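Local coordinates for protein dihydropteroate synthase (Xanthomonas albilineans, PDB 6Q62) that probably catalyses the condensation of para-aminobenzoate with 6-hydroxymethyl-7,8-dihydropterin diphosphate to give 7,8-dihydropteroate, the folate precursor, at residues Met108-Val122 against Asp132-Met146. Sequence-based numbering, arbitrary orientation.
Sequences MRAAVAAGAGMINDV and DAVADLRVPVVLMHM. With 6GU (6-chloroguanine), chain E.
Ile119 and Val142 join the neighbouring parallel strands 118-121 and 141-144 of a TIM barrel, and what their side chains do on each side of the sheet shows how one barrel unit divides its labour. Ile119 N donates to Pro140 O (3.0 Å), Ile119 O accepts from Val142 N, and Asp121 N reaches Val142 O; only a weak bond, Met144 N to Asp121 O, follows where the strands part.

Toward the helices, Ile119 lies with CG1 beside its backbone N (chi1 -67°), which carries CD1 in among Val134, Leu137 and Val139; CD1 comes 3.6 Å from Val139 CG2. Leu137 lays CD2 alongside Val112, their ends pointing opposite ways, while Val112 and Val139 meet tip to tip. Farther out, Arg109 stretches over Ala133, whose CA lies 3.5 Å above one guanidinium face. Its NH1 and NH2 both grip Asp136 OD2, which lies in the guanidinium plane: NH1 meets the anti lone pair, whereas NH2 (2.9 Å, 160°) comes from above the carboxylate plane, itself turned 61° from the guanidinium. NH2 also forms a salt bridge to Asp132 OD2 (3.1 Å).

Inside the barrel, Asn120 pairs its amide with 6-chloroguanine through two nearly straight bonds: OD1 accepts from N2 at 2.7 Å and ND2 donates to N3. Asp61 also binds ND2, helping fix the amide's rotation; Asp190 and Lys226 hold the ligand too. Met144 brings SD to 3.6 Å from ligand N1 and lays CE against Val122. Apolar contacts thus join both helices to the sheet, with a salt-bridge network at the periphery, whereas the amide pairs with N2 and N3, consistent with pterin recognition.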
loop_
_atom_site.group_PDB
_atom_site.type_symbol
_atom_site.label_atom_id
_atom_site.label_comp_id
_atom_site.label_asym_id
_atom_site.label_seq_id
_atom_site.Cartn_x
_atom_site.Cartn_y
_atom_site.Cartn_z
ATOM N N MET A 108 19.016 -13.081 -25.615
ATOM C CA MET A 108 18.054 -12.125 -26.174
ATOM C C MET A 108 17.503 -12.623 -27.508
ATOM O O MET A 108 16.291 -12.643 -27.703
ATOM C CB MET A 108 18.707 -10.746 -26.380
ATOM C CG MET A 108 19.219 -10.131 -25.106
ATOM S SD MET A 108 19.966 -8.525 -25.489
ATOM C CE MET A 108 20.709 -8.148 -23.941
ATOM N N ARG A 109 18.406 -13.041 -28.433
ATOM C CA ARG A 109 17.969 -13.528 -29.747
ATOM C C ARG A 109 17.134 -14.784 -29.652
ATOM O O ARG A 109 16.083 -14.878 -30.291
ATOM C CB ARG A 109 19.185 -13.763 -30.651
ATOM C CG ARG A 109 19.933 -12.474 -30.983
ATOM C CD ARG A 109 21.037 -12.779 -31.977
ATOM N NE ARG A 109 21.790 -11.584 -32.350
ATOM C CZ ARG A 109 21.480 -10.791 -33.367
ATOM N NH1 ARG A 109 20.375 -11.009 -34.083
ATOM N NH2 ARG A 109 22.237 -9.754 -33.651
ATOM N N ALA A 110 17.603 -15.772 -28.884
ATOM C CA ALA A 110 16.882 -17.041 -28.736
ATOM C C ALA A 110 15.521 -16.835 -28.049
ATOM O O ALA A 110 14.525 -17.441 -28.456
ATOM C CB ALA A 110 17.719 -18.045 -27.941
ATOM N N ALA A 111 15.463 -15.945 -27.051
ATOM C CA ALA A 111 14.218 -15.684 -26.331
ATOM C C ALA A 111 13.180 -15.019 -27.217
ATOM O O ALA A 111 12.030 -15.451 -27.205
ATOM C CB ALA A 111 14.491 -14.842 -25.105
ATOM N N VAL A 112 13.595 -14.038 -28.043
ATOM C CA VAL A 112 12.674 -13.389 -28.982
ATOM C C VAL A 112 12.188 -14.390 -30.035
ATOM O O VAL A 112 10.997 -14.425 -30.324
ATOM C CB VAL A 112 13.248 -12.092 -29.581
ATOM C CG1 VAL A 112 12.341 -11.543 -30.689
ATOM C CG2 VAL A 112 13.436 -11.043 -28.486
ATOM N N ALA A 113 13.078 -15.274 -30.540
ATOM C CA ALA A 113 12.649 -16.296 -31.503
ATOM C C ALA A 113 11.642 -17.242 -30.879
ATOM O O ALA A 113 10.730 -17.687 -31.569
ATOM C CB ALA A 113 13.839 -17.079 -32.023
ATOM N N ALA A 114 11.759 -17.482 -29.557
ATOM C CA ALA A 114 10.870 -18.351 -28.790
ATOM C C ALA A 114 9.528 -17.677 -28.416
ATOM O O ALA A 114 8.611 -18.370 -27.974
ATOM C CB ALA A 114 11.586 -18.829 -27.522
ATOM N N GLY A 115 9.425 -16.361 -28.571
ATOM C CA GLY A 115 8.189 -15.646 -28.275
ATOM C C GLY A 115 8.258 -14.450 -27.353
ATOM O O GLY A 115 7.225 -13.805 -27.139
ATOM N N ALA A 116 9.448 -14.139 -26.777
ATOM C CA ALA A 116 9.577 -12.970 -25.920
ATOM C C ALA A 116 9.377 -11.717 -26.773
ATOM O O ALA A 116 9.766 -11.706 -27.945
ATOM C CB ALA A 116 10.943 -12.939 -25.250
ATOM N N GLY A 117 8.755 -10.697 -26.181
ATOM C CA GLY A 117 8.441 -9.439 -26.845
ATOM C C GLY A 117 9.123 -8.223 -26.275
ATOM O O GLY A 117 8.856 -7.107 -26.718
ATOM N N MET A 118 10.024 -8.418 -25.318
ATOM C CA MET A 118 10.712 -7.304 -24.661
ATOM C C MET A 118 11.946 -7.892 -24.022
ATOM O O MET A 118 11.943 -9.071 -23.643
ATOM C CB MET A 118 9.789 -6.644 -23.581
ATOM C CG MET A 118 10.504 -5.638 -22.673
ATOM S SD MET A 118 9.429 -4.991 -21.340
ATOM C CE MET A 118 8.230 -4.128 -22.307
ATOM N N ILE A 119 12.972 -7.074 -23.875
ATOM C CA ILE A 119 14.231 -7.461 -23.235
ATOM C C ILE A 119 14.412 -6.558 -22.046
ATOM O O ILE A 119 14.286 -5.340 -22.164
ATOM C CB ILE A 119 15.431 -7.374 -24.230
ATOM C CG1 ILE A 119 15.257 -8.448 -25.333
ATOM C CG2 ILE A 119 16.794 -7.562 -23.508
ATOM C CD1 ILE A 119 15.983 -8.164 -26.635
ATOM N N ASN A 120 14.698 -7.159 -20.883
ATOM C CA ASN A 120 14.937 -6.394 -19.661
ATOM C C ASN A 120 16.400 -6.636 -19.340
ATOM O O ASN A 120 16.763 -7.726 -18.914
ATOM C CB ASN A 120 13.990 -6.845 -18.537
ATOM C CG ASN A 120 14.420 -6.288 -17.211
ATOM O OD1 ASN A 120 15.066 -5.249 -17.161
ATOM N ND2 ASN A 120 14.087 -6.973 -16.122
ATOM N N ASP A 121 17.233 -5.634 -19.584
ATOM C CA ASP A 121 18.674 -5.804 -19.425
ATOM C C ASP A 121 19.294 -5.033 -18.266
ATOM O O ASP A 121 19.493 -3.827 -18.365
ATOM C CB ASP A 121 19.378 -5.457 -20.742
ATOM C CG ASP A 121 20.871 -5.756 -20.756
ATOM O OD1 ASP A 121 21.392 -6.265 -19.741
ATOM O OD2 ASP A 121 21.509 -5.479 -21.769
ATOM N N VAL A 122 19.698 -5.758 -17.223
ATOM C CA VAL A 122 20.347 -5.193 -16.045
ATOM C C VAL A 122 21.671 -4.498 -16.392
ATOM O O VAL A 122 22.120 -3.643 -15.617
ATOM C CB VAL A 122 20.519 -6.212 -14.874
ATOM C CG1 VAL A 122 19.174 -6.679 -14.330
ATOM C CG2 VAL A 122 21.405 -7.402 -15.269
ATOM N N ASP A 132 23.582 -4.574 -31.051
ATOM C CA ASP A 132 23.262 -5.179 -32.343
ATOM C C ASP A 132 22.036 -6.102 -32.232
ATOM O O ASP A 132 21.182 -6.072 -33.106
ATOM C CB ASP A 132 24.482 -5.979 -32.823
ATOM C CG ASP A 132 24.423 -6.555 -34.222
ATOM O OD1 ASP A 132 24.329 -5.771 -35.170
ATOM O OD2 ASP A 132 24.539 -7.799 -34.359
ATOM N N ALA A 133 21.955 -6.942 -31.175
ATOM C CA ALA A 133 20.789 -7.825 -31.026
ATOM C C ALA A 133 19.480 -7.017 -30.877
ATOM O O ALA A 133 18.503 -7.242 -31.603
ATOM C CB ALA A 133 20.984 -8.778 -29.839
ATOM N N VAL A 134 19.452 -6.061 -29.975
ATOM C CA VAL A 134 18.208 -5.308 -29.776
ATOM C C VAL A 134 17.851 -4.494 -31.038
ATOM O O VAL A 134 16.668 -4.502 -31.423
ATOM C CB VAL A 134 18.224 -4.483 -28.471
ATOM C CG1 VAL A 134 16.985 -3.635 -28.338
ATOM C CG2 VAL A 134 18.347 -5.417 -27.273
ATOM N N ALA A 135 18.870 -3.902 -31.741
ATOM C CA ALA A 135 18.602 -3.152 -32.973
ATOM C C ALA A 135 17.963 -4.087 -34.023
ATOM O O ALA A 135 16.984 -3.702 -34.646
ATOM C CB ALA A 135 19.878 -2.527 -33.502
ATOM N N ASP A 136 18.462 -5.352 -34.140
ATOM C CA ASP A 136 17.928 -6.351 -35.070
ATOM C C ASP A 136 16.575 -6.881 -34.675
ATOM O O ASP A 136 15.742 -7.198 -35.532
ATOM C CB ASP A 136 18.874 -7.571 -35.122
ATOM C CG ASP A 136 20.144 -7.428 -35.935
ATOM O OD1 ASP A 136 20.311 -6.383 -36.589
ATOM O OD2 ASP A 136 20.976 -8.376 -35.910
ATOM N N LEU A 137 16.381 -7.108 -33.362
ATOM C CA LEU A 137 15.159 -7.741 -32.888
ATOM C C LEU A 137 13.915 -6.858 -32.910
ATOM O O LEU A 137 12.813 -7.398 -32.956
ATOM C CB LEU A 137 15.377 -8.335 -31.488
ATOM C CG LEU A 137 16.382 -9.512 -31.458
ATOM C CD1 LEU A 137 16.867 -9.790 -30.040
ATOM C CD2 LEU A 137 15.803 -10.772 -32.132
ATOM N N ARG A 138 14.074 -5.536 -32.876
ATOM C CA ARG A 138 12.966 -4.570 -32.939
ATOM C C ARG A 138 11.908 -4.799 -31.849
ATOM O O ARG A 138 10.703 -4.813 -32.114
ATOM C CB ARG A 138 12.343 -4.526 -34.357
ATOM C CG ARG A 138 13.361 -4.153 -35.439
ATOM C CD ARG A 138 12.652 -3.751 -36.718
ATOM N NE ARG A 138 13.527 -3.815 -37.887
ATOM C CZ ARG A 138 14.356 -2.845 -38.263
ATOM N NH1 ARG A 138 14.454 -1.729 -37.548
ATOM N NH2 ARG A 138 15.105 -2.991 -39.347
ATOM N N VAL A 139 12.375 -5.047 -30.625
ATOM C CA VAL A 139 11.497 -5.209 -29.475
ATOM C C VAL A 139 11.840 -4.118 -28.453
ATOM O O VAL A 139 12.995 -3.659 -28.415
ATOM C CB VAL A 139 11.611 -6.639 -28.797
ATOM C CG1 VAL A 139 11.070 -7.752 -29.697
ATOM C CG2 VAL A 139 13.038 -6.943 -28.356
ATOM N N PRO A 140 10.911 -3.789 -27.517
ATOM C CA PRO A 140 11.253 -2.830 -26.465
ATOM C C PRO A 140 12.372 -3.356 -25.568
ATOM O O PRO A 140 12.516 -4.572 -25.396
ATOM C CB PRO A 140 9.946 -2.676 -25.675
ATOM C CG PRO A 140 8.845 -3.080 -26.665
ATOM C CD PRO A 140 9.488 -4.171 -27.466
ATOM N N VAL A 141 13.089 -2.447 -24.930
ATOM C CA VAL A 141 14.215 -2.833 -24.064
ATOM C C VAL A 141 14.280 -1.944 -22.842
ATOM O O VAL A 141 14.152 -0.726 -22.951
ATOM C CB VAL A 141 15.579 -2.876 -24.821
ATOM C CG1 VAL A 141 15.910 -1.492 -25.419
ATOM C CG2 VAL A 141 16.710 -3.341 -23.882
ATOM N N VAL A 142 14.516 -2.553 -21.679
ATOM C CA VAL A 142 14.693 -1.812 -20.442
ATOM C C VAL A 142 16.186 -1.606 -20.232
ATOM O O VAL A 142 16.931 -2.581 -20.174
ATOM C CB VAL A 142 14.102 -2.561 -19.213
ATOM C CG1 VAL A 142 14.294 -1.741 -17.931
ATOM C CG2 VAL A 142 12.627 -2.925 -19.413
ATOM N N LEU A 143 16.603 -0.354 -20.032
ATOM C CA LEU A 143 17.967 0.000 -19.723
ATOM C C LEU A 143 18.045 0.320 -18.237
ATOM O O LEU A 143 17.524 1.337 -17.789
ATOM C CB LEU A 143 18.407 1.212 -20.567
ATOM C CG LEU A 143 18.186 1.114 -22.106
ATOM C CD1 LEU A 143 18.527 2.448 -22.778
ATOM C CD2 LEU A 143 19.039 -0.021 -22.738
ATOM N N MET A 144 18.670 -0.551 -17.477
ATOM C CA MET A 144 18.744 -0.381 -16.033
ATOM C C MET A 144 20.106 0.149 -15.606
ATOM O O MET A 144 21.106 -0.087 -16.299
ATOM C CB MET A 144 18.455 -1.737 -15.367
ATOM C CG MET A 144 18.073 -1.631 -13.878
ATOM S SD MET A 144 18.240 -3.203 -12.997
ATOM C CE MET A 144 20.015 -3.210 -12.700
ATOM N N HIS A 145 20.157 0.842 -14.462
ATOM C CA HIS A 145 21.420 1.298 -13.918
ATOM C C HIS A 145 21.967 0.291 -12.919
ATOM O O HIS A 145 21.294 -0.113 -11.978
ATOM C CB HIS A 145 21.308 2.667 -13.222
ATOM C CG HIS A 145 22.582 3.063 -12.512
ATOM N ND1 HIS A 145 22.823 2.711 -11.194
ATOM C CD2 HIS A 145 23.663 3.734 -12.980
ATOM C CE1 HIS A 145 24.031 3.178 -10.897
ATOM N NE2 HIS A 145 24.570 3.812 -11.931
ATOM N N MET A 146 23.219 -0.098 -13.113
ATOM C CA MET A 146 23.949 -0.874 -12.122
ATOM C C MET A 146 25.418 -0.463 -12.233
ATOM O O MET A 146 25.856 -0.168 -13.332
ATOM C CB MET A 146 23.668 -2.396 -12.112
ATOM C CG MET A 146 24.397 -3.183 -13.156
ATOM S SD MET A 146 23.959 -4.920 -13.058
ATOM C CE MET A 146 24.841 -5.406 -11.626
HETATM CL CL6 6GU E . 14.880 -3.454 -10.081
HETATM N N1 6GU E . 14.747 -3.808 -12.533
HETATM C C2 6GU E . 14.949 -4.616 -13.651
HETATM N N2 6GU E . 14.753 -3.993 -14.804
HETATM N N3 6GU E . 15.343 -5.940 -13.632
HETATM C C4 6GU E . 15.571 -6.437 -12.367
HETATM C C5 6GU E . 15.411 -5.667 -11.183
HETATM C C6 6GU E . 15.001 -4.386 -11.379
HETATM N N7 6GU E . 15.736 -6.453 -10.080
HETATM C C8 6GU E . 16.089 -7.679 -10.636
HETATM N N9 6GU E . 15.996 -7.705 -11.993
HETATM O O HOH W 1 23.453 -1.462 -16.270
#